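Local atomic coordinates of polysialic acid O-acetyltransferase (Escherichia coli, PDB entry 3JQY), a protein that catalyses the transfer of acetyl groups from acetyl-CoA to the O7 or O9 hydroxyls of capsular polysialic acid. Residues B[168-172]-B[218-222]. Numbering follows the deposited sequence.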
ATOM      1  N   SER B 168      -9.479 -14.635  18.929  1.00 12.02           N
ATOM      2  CA  SER B 168     -10.740 -13.918  19.038  1.00 10.58           C
ATOM      3  C   SER B 168     -10.504 -12.488  19.496  1.00 12.42           C
ATOM      4  O   SER B 168      -9.567 -12.202  20.242  1.00 13.86           O
ATOM      5  CB  SER B 168     -11.686 -14.636  20.008  1.00 14.12           C
ATOM      6  OG  SER B 168     -12.081 -15.894  19.480  1.00 14.15           O
ATOM      7  N   TYR B 169     -11.369 -11.595  19.034  1.00 11.24           N
ATOM      8  CA  TYR B 169     -11.388 -10.204  19.477  1.00 12.20           C
ATOM      9  C   TYR B 169     -10.085  -9.466  19.148  1.00 11.09           C
ATOM     10  O   TYR B 169      -9.469  -8.832  20.008  1.00 12.86           O
ATOM     11  CB  TYR B 169     -11.749 -10.089  20.969  1.00 12.69           C
ATOM     12  CG  TYR B 169     -12.330  -8.735  21.308  1.00 13.43           C
ATOM     13  CD1 TYR B 169     -13.522  -8.323  20.740  1.00 12.16           C
ATOM     14  CD2 TYR B 169     -11.670  -7.859  22.167  1.00 12.87           C
ATOM     15  CE1 TYR B 169     -14.065  -7.079  21.017  1.00 14.06           C
ATOM     16  CE2 TYR B 169     -12.216  -6.598  22.464  1.00 12.45           C
ATOM     17  CZ  TYR B 169     -13.412  -6.222  21.879  1.00 11.99           C
ATOM     18  OH  TYR B 169     -13.969  -4.988  22.142  1.00 14.17           O
ATOM     19  N   VAL B 170      -9.690  -9.557  17.883  1.00  8.15           N
ATOM     20  CA  VAL B 170      -8.558  -8.802  17.363  1.00  7.29           C
ATOM     21  C   VAL B 170      -9.030  -7.778  16.338  1.00 11.27           C
ATOM     22  O   VAL B 170      -9.905  -8.063  15.524  1.00 10.16           O
ATOM     23  CB  VAL B 170      -7.508  -9.738  16.726  1.00  8.91           C
ATOM     24  CG1 VAL B 170      -6.460  -8.941  15.961  1.00 11.15           C
ATOM     25  CG2 VAL B 170      -6.852 -10.582  17.813  1.00 11.09           C
ATOM     26  N   TRP B 171      -8.447  -6.583  16.394  1.00  8.93           N
ATOM     27  CA  TRP B 171      -8.709  -5.538  15.412  1.00 10.94           C
ATOM     28  C   TRP B 171      -7.510  -5.464  14.476  1.00 11.25           C
ATOM     29  O   TRP B 171      -6.404  -5.095  14.899  1.00 10.24           O
ATOM     30  CB  TRP B 171      -8.942  -4.200  16.121  1.00 12.27           C
ATOM     31  CG  TRP B 171      -9.000  -2.983  15.214  1.00 10.78           C
ATOM     32  CD1 TRP B 171      -9.169  -2.968  13.862  1.00 10.57           C
ATOM     33  CD2 TRP B 171      -8.917  -1.610  15.624  1.00 11.45           C
ATOM     34  NE1 TRP B 171      -9.184  -1.668  13.395  1.00 12.72           N
ATOM     35  CE2 TRP B 171      -9.035  -0.817  14.461  1.00 11.76           C
ATOM     36  CE3 TRP B 171      -8.749  -0.978  16.859  1.00 13.98           C
ATOM     37  CZ2 TRP B 171      -8.978   0.576  14.500  1.00 16.54           C
ATOM     38  CZ3 TRP B 171      -8.704   0.408  16.896  1.00 12.84           C
ATOM     39  CH2 TRP B 171      -8.815   1.168  15.724  1.00 15.24           C
ATOM     40  N   VAL B 172      -7.701  -5.874  13.223  1.00  9.04           N
ATOM     41  CA  VAL B 172      -6.646  -5.721  12.228  1.00 10.38           C
ATOM     42  C   VAL B 172      -6.979  -4.510  11.359  1.00  8.23           C
ATOM     43  O   VAL B 172      -8.036  -4.441  10.736  1.00 10.70           O
ATOM     44  CB  VAL B 172      -6.436  -6.977  11.366  1.00  8.26           C
ATOM     45  CG1 VAL B 172      -5.286  -6.753  10.377  1.00 11.48           C
ATOM     46  CG2 VAL B 172      -6.125  -8.192  12.247  1.00 10.66           C
ATOM     47  N   ILE B 218      -3.229  -3.147  26.485  1.00 16.04           N
ATOM     48  CA  ILE B 218      -4.363  -2.453  25.881  1.00 14.50           C
ATOM     49  C   ILE B 218      -5.443  -3.408  25.389  1.00 16.35           C
ATOM     50  O   ILE B 218      -5.222  -4.615  25.272  1.00 14.76           O
ATOM     51  CB  ILE B 218      -3.920  -1.549  24.699  1.00 14.05           C
ATOM     52  CG1 ILE B 218      -3.263  -2.380  23.590  1.00 18.78           C
ATOM     53  CG2 ILE B 218      -2.962  -0.482  25.178  1.00 20.55           C
ATOM     54  CD1 ILE B 218      -4.228  -2.917  22.560  1.00 15.69           C
ATOM     55  N   ILE B 219      -6.610  -2.843  25.102  1.00 13.67           N
ATOM     56  CA  ILE B 219      -7.720  -3.563  24.493  1.00 12.71           C
ATOM     57  C   ILE B 219      -8.558  -2.531  23.734  1.00 14.75           C
ATOM     58  O   ILE B 219      -8.551  -1.351  24.084  1.00 18.46           O
ATOM     59  CB  ILE B 219      -8.572  -4.301  25.550  1.00 13.26           C
ATOM     60  CG1 ILE B 219      -9.431  -5.383  24.890  1.00 13.21           C
ATOM     61  CG2 ILE B 219      -9.437  -3.319  26.348  1.00 17.42           C
ATOM     62  CD1 ILE B 219     -10.061  -6.356  25.879  1.00 15.61           C
ATOM     63  N   TRP B 220      -9.261  -2.972  22.696  1.00 14.86           N
ATOM     64  CA  TRP B 220     -10.022  -2.067  21.825  1.00 12.40           C
ATOM     65  C   TRP B 220     -11.517  -2.333  21.935  1.00 13.38           C
ATOM     66  O   TRP B 220     -11.933  -3.348  22.489  1.00 12.29           O
ATOM     67  CB  TRP B 220      -9.588  -2.272  20.369  1.00 11.54           C
ATOM     68  CG  TRP B 220      -9.872  -3.675  19.909  1.00 11.85           C
ATOM     69  CD1 TRP B 220      -9.124  -4.787  20.167  1.00 12.42           C
ATOM     70  CD2 TRP B 220     -11.009  -4.120  19.156  1.00 12.81           C
ATOM     71  NE1 TRP B 220      -9.716  -5.898  19.609  1.00 11.21           N
ATOM     72  CE2 TRP B 220     -10.875  -5.516  18.983  1.00 10.89           C
ATOM     73  CE3 TRP B 220     -12.117  -3.471  18.595  1.00 16.02           C
ATOM     74  CZ2 TRP B 220     -11.808  -6.276  18.271  1.00 10.95           C
ATOM     75  CZ3 TRP B 220     -13.053  -4.234  17.893  1.00 13.34           C
ATOM     76  CH2 TRP B 220     -12.891  -5.617  17.741  1.00 15.10           C
ATOM     77  N   ALA B 221     -12.322  -1.419  21.398  1.00 13.27           N
ATOM     78  CA  ALA B 221     -13.757  -1.650  21.271  1.00 14.86           C
ATOM     79  C   ALA B 221     -14.263  -1.090  19.949  1.00 15.81           C
ATOM     80  O   ALA B 221     -13.629  -0.220  19.345  1.00 18.43           O
ATOM     81  CB  ALA B 221     -14.514  -1.027  22.443  1.00 18.11           C
ATOM     82  N   ARG B 222     -15.414  -1.585  19.507  1.00 19.35           N
ATOM     83  CA  ARG B 222     -15.959  -1.188  18.217  1.00 21.68           C
ATOM     84  C   ARG B 222     -16.639   0.187  18.281  1.00 26.51           C
ATOM     85  O   ARG B 222     -16.466   1.015  17.386  1.00 28.78           O
ATOM     86  CB  ARG B 222     -16.928  -2.256  17.713  1.00 24.72           C
ATOM     87  CG  ARG B 222     -17.130  -2.264  16.207  1.00 31.06           C
ATOM     88  CD  ARG B 222     -18.005  -3.436  15.781  1.00 27.00           C
ATOM     89  NE  ARG B 222     -17.295  -4.715  15.751  1.00 23.57           N
ATOM     90  CZ  ARG B 222     -16.836  -5.275  14.635  1.00 25.01           C
ATOM     91  NH1 ARG B 222     -16.215  -6.448  14.672  1.00 21.35           N
ATOM     92  NH2 ARG B 222     -17.006  -4.656  13.473  1.00 20.54           N
TER
HETATM   93  O   HOH W   1     -16.324  -4.038  20.844  1.00 16.34           O
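The indole of Trp220 is the knob here, slotted into the gap between the side chains of Tyr169 and Trp171. One wall is the Tyr169 ring, an offset stack on the six-membered ring of Trp220 with centroids 4.2 Å apart and planes at 14°. Over the opposite face lies the CB methylene of Trp171, 3.7 Å from the centroid of the Trp220 five-membered ring and 12° off its normal, a CH-pi contact; the Trp171 ring itself stands oblique to the indole. Between the walls Val170 C passes 3.7 Å from Trp220 CZ2, while the Val170 CA-to-CB bond points away. In the left-handed beta-helix of this hexapeptide-repeat transferase, 171-172 is a strand of a coil wall, and 218-220 crosses outside the coil, pairing antiparallel with a strand of a second subunit. There His147, probably an acetyl-CoA-binding residue, meets Trp171 edge-to-face, so the cluster borders a probable cofactor site. Two hydrogen bonds join the segments: Trp220 NE1 donates to Tyr169 O (3.0 Å, 155°), and Tyr169 OH to Trp220 O (2.6 Å). The same hydroxyl accepts from a water, 2.9 Å from OH, that also takes the Arg222 N proton at 2.9 Å. Ile219 CG1 abuts the Tyr169 ring edge at CE2 (3.9 Å).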